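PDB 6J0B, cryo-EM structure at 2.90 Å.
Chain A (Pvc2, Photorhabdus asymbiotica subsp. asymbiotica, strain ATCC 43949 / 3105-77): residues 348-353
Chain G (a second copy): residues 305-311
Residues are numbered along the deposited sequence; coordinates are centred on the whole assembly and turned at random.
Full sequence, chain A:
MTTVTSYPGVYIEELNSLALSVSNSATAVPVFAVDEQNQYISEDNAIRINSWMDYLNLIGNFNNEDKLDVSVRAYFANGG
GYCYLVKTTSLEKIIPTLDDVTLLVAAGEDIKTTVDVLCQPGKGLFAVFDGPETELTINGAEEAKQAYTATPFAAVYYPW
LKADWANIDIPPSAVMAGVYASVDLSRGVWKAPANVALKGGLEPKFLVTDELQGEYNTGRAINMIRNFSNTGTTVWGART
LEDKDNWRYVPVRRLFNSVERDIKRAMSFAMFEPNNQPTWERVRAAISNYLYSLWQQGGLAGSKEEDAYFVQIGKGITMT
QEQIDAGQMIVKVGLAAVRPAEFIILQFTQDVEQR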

# COMPACT_ATOMS: atom_id res chain seq x y z
N PHE A 348 -13.48 -6.63 55.26
CA PHE A 348 -14.52 -6.33 54.29
C PHE A 348 -15.47 -5.31 54.89
O PHE A 348 -16.08 -5.57 55.93
N THR A 349 -15.58 -4.17 54.23
CA THR A 349 -16.42 -3.07 54.68
C THR A 349 -17.66 -3.01 53.80
O THR A 349 -17.58 -3.20 52.59
N GLN A 350 -18.81 -2.75 54.42
CA GLN A 350 -20.06 -2.80 53.67
C GLN A 350 -20.30 -1.50 52.90
O GLN A 350 -20.91 -1.52 51.83
N ASP A 351 -19.81 -0.38 53.40
CA ASP A 351 -19.96 0.88 52.68
C ASP A 351 -18.65 1.26 52.00
O ASP A 351 -17.57 1.15 52.59
N VAL A 352 -18.76 1.70 50.75
CA VAL A 352 -17.61 2.07 49.93
C VAL A 352 -17.37 3.56 50.11
O VAL A 352 -18.22 4.38 49.77
N GLU A 353 -16.20 3.90 50.62
CA GLU A 353 -15.81 5.30 50.77
C GLU A 353 -14.30 5.45 50.74
O GLU A 353 -13.62 5.16 51.72
N GLU G 305 -17.05 3.25 38.32
CA GLU G 305 -16.32 2.08 38.80
C GLU G 305 -15.65 2.33 40.15
O GLU G 305 -15.54 1.40 40.96
N GLU G 306 -15.23 3.56 40.42
CA GLU G 306 -14.63 3.91 41.70
C GLU G 306 -15.65 4.04 42.82
O GLU G 306 -15.25 4.21 43.98
N ASP G 307 -16.94 3.98 42.51
CA ASP G 307 -17.98 4.00 43.53
C ASP G 307 -18.37 2.61 44.01
O ASP G 307 -18.96 2.49 45.09
N ALA G 308 -18.04 1.57 43.25
CA ALA G 308 -18.51 0.24 43.59
C ALA G 308 -17.60 -0.46 44.59
O ALA G 308 -18.09 -1.27 45.39
N TYR G 309 -16.30 -0.18 44.57
CA TYR G 309 -15.37 -0.91 45.41
C TYR G 309 -14.12 -0.08 45.64
O TYR G 309 -13.85 0.88 44.92
N PHE G 310 -13.35 -0.48 46.65
CA PHE G 310 -12.03 0.08 46.91
C PHE G 310 -11.19 -0.97 47.61
O PHE G 310 -11.70 -1.75 48.41
N VAL G 311 -9.90 -0.99 47.28
CA VAL G 311 -8.93 -1.91 47.88
C VAL G 311 -7.76 -1.08 48.40
O VAL G 311 -7.28 -0.18 47.71

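No hydrogen bond or salt bridge joins these two stretches of neighbouring Pvc2 copies, which hold five acidic residues and no basic one; the contact rests instead on two apolar side chains, V352(A) and F310(G), which account for most of the 269 Å² buried between them. The nearest CA atoms across the contact, V352(A) CA and Y309(G) CA, are separated by 5.9 Å, and the side chains of V352(A) and F310(G) fill the space there.

V352(A) points toward chain G in the t rotamer (chi1 172°), and both of its methyl groups lie against the same run of backbone, with V352(A) CG2 nearer A308(G) O and V352(A) CG1 nearer D307(G) O. V352(A) CG2 lies 3.3 Å from A308(G) O. V352(A) CG1 sits 3.4 Å from D307(G) O, and V352(A) CG1 is also 4.0 Å from Y309(G) N. The valine thus packs against the main chain of D307(G) to Y309(G). These close approaches are van der Waals contacts, since a methyl group offers the carbonyls no conventional hydrogen-bond donor. V352(A) CG1 also meets the aromatic ring of F310(G), 4.0 Å from F310(G) CD1, in the apolar side-chain contact of the interface.

F310(G) answers from the other side. Its CA-to-CB bond points toward chain A, and the p rotamer (chi1 78°, chi2 -79°) carries the ring along the loop that follows the chain A strand. There the ring is bordered largely by backbone: D351(A) O lies at its edge, near the ring plane and 4.1 Å from F310(G) CE1, whereas E353(A) O lies over one face. The amide E353(A) N is 4.0 Å from F310(G) CE1. Farther along, T349(A), also directed toward chain G and in the m rotamer (chi1 -38°), brings T349(A) OG1 to 4.4 Å from F310(G) CZ, a loose approach at the tip of the ring.

The charged side chains take little part. D351(A), E353(A) and D307(G) all have CA-to-CB bonds directed away from the opposing stretch, and E306(G) starts sideways before its end leads away. None of these four side chains comes closer to the other stretch than that of D307(G), whose CB is 5.8 Å from V352(A) CG1. Y309(G) likewise turns away, in the p rotamer (chi1 65°), and its hydroxyl finds a partner within its own chain: Y309(G) OH donates a weak hydrogen bond to E305(G) OE2 at 2.8 Å. F348(A) and Q350(A) make no contact with the facing stretch.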

# COMPACT_ATOMS: atom_id res chain seq x y z
CB PHE A 348 -15.25 -7.60 53.86
CG PHE A 348 -14.54 -8.36 52.80
CD1 PHE A 348 -13.50 -9.20 53.12
CD2 PHE A 348 -14.89 -8.22 51.47
CE1 PHE A 348 -12.83 -9.90 52.15
CE2 PHE A 348 -14.22 -8.91 50.49
CZ PHE A 348 -13.19 -9.76 50.84
CB THR A 349 -15.66 -1.74 54.62
OG1 THR A 349 -14.30 -1.95 55.01
CG2 THR A 349 -16.27 -0.75 55.57
CB GLN A 350 -21.22 -3.11 54.62
CG GLN A 350 -22.61 -3.08 54.00
CD GLN A 350 -22.86 -4.16 52.99
OE1 GLN A 350 -22.55 -4.00 51.81
NE2 GLN A 350 -23.46 -5.25 53.43
CB ASP A 351 -20.43 2.01 53.61
CG ASP A 351 -19.55 2.18 54.83
OD1 ASP A 351 -18.86 1.22 55.21
OD2 ASP A 351 -19.56 3.28 55.42
CB VAL A 352 -17.83 1.73 48.46
CG1 VAL A 352 -16.71 2.30 47.62
CG2 VAL A 352 -17.86 0.27 48.29
CB GLU A 353 -16.38 5.87 52.07
CG GLU A 353 -17.46 6.92 51.85
CD GLU A 353 -16.93 8.16 51.17
OE1 GLU A 353 -15.76 8.53 51.40
OE2 GLU A 353 -17.68 8.78 50.39
CB GLU G 305 -15.29 1.67 37.75
CG GLU G 305 -14.48 0.43 38.08
CD GLU G 305 -13.09 0.51 37.49
OE1 GLU G 305 -12.95 1.02 36.36
OE2 GLU G 305 -12.14 0.07 38.17
CB GLU G 306 -13.83 5.21 41.57
CG GLU G 306 -12.51 5.10 40.81
CD GLU G 306 -12.67 5.02 39.31
OE1 GLU G 306 -11.92 4.26 38.66
OE2 GLU G 306 -13.56 5.70 38.76
CB ASP G 307 -19.24 4.69 42.99
CG ASP G 307 -19.12 6.20 42.99
OD1 ASP G 307 -18.53 6.75 43.95
OD2 ASP G 307 -19.63 6.83 42.05
CB ALA G 308 -18.62 -0.61 42.34
CB TYR G 309 -15.02 -2.28 44.80
CG TYR G 309 -14.27 -2.21 43.49
CD1 TYR G 309 -14.94 -2.06 42.29
CD2 TYR G 309 -12.88 -2.33 43.46
CE1 TYR G 309 -14.26 -2.01 41.10
CE2 TYR G 309 -12.20 -2.28 42.28
CZ TYR G 309 -12.89 -2.12 41.10
OH TYR G 309 -12.19 -2.07 39.92
CB PHE G 310 -12.12 1.38 47.74
CG PHE G 310 -12.35 1.16 49.21
CD1 PHE G 310 -13.61 0.87 49.69
CD2 PHE G 310 -11.31 1.29 50.11
CE1 PHE G 310 -13.82 0.68 51.04
CE2 PHE G 310 -11.52 1.10 51.46
CZ PHE G 310 -12.77 0.79 51.92
CB VAL G 311 -8.42 -2.96 46.87
CG1 VAL G 311 -7.55 -3.99 47.55
CG2 VAL G 311 -9.57 -3.67 46.17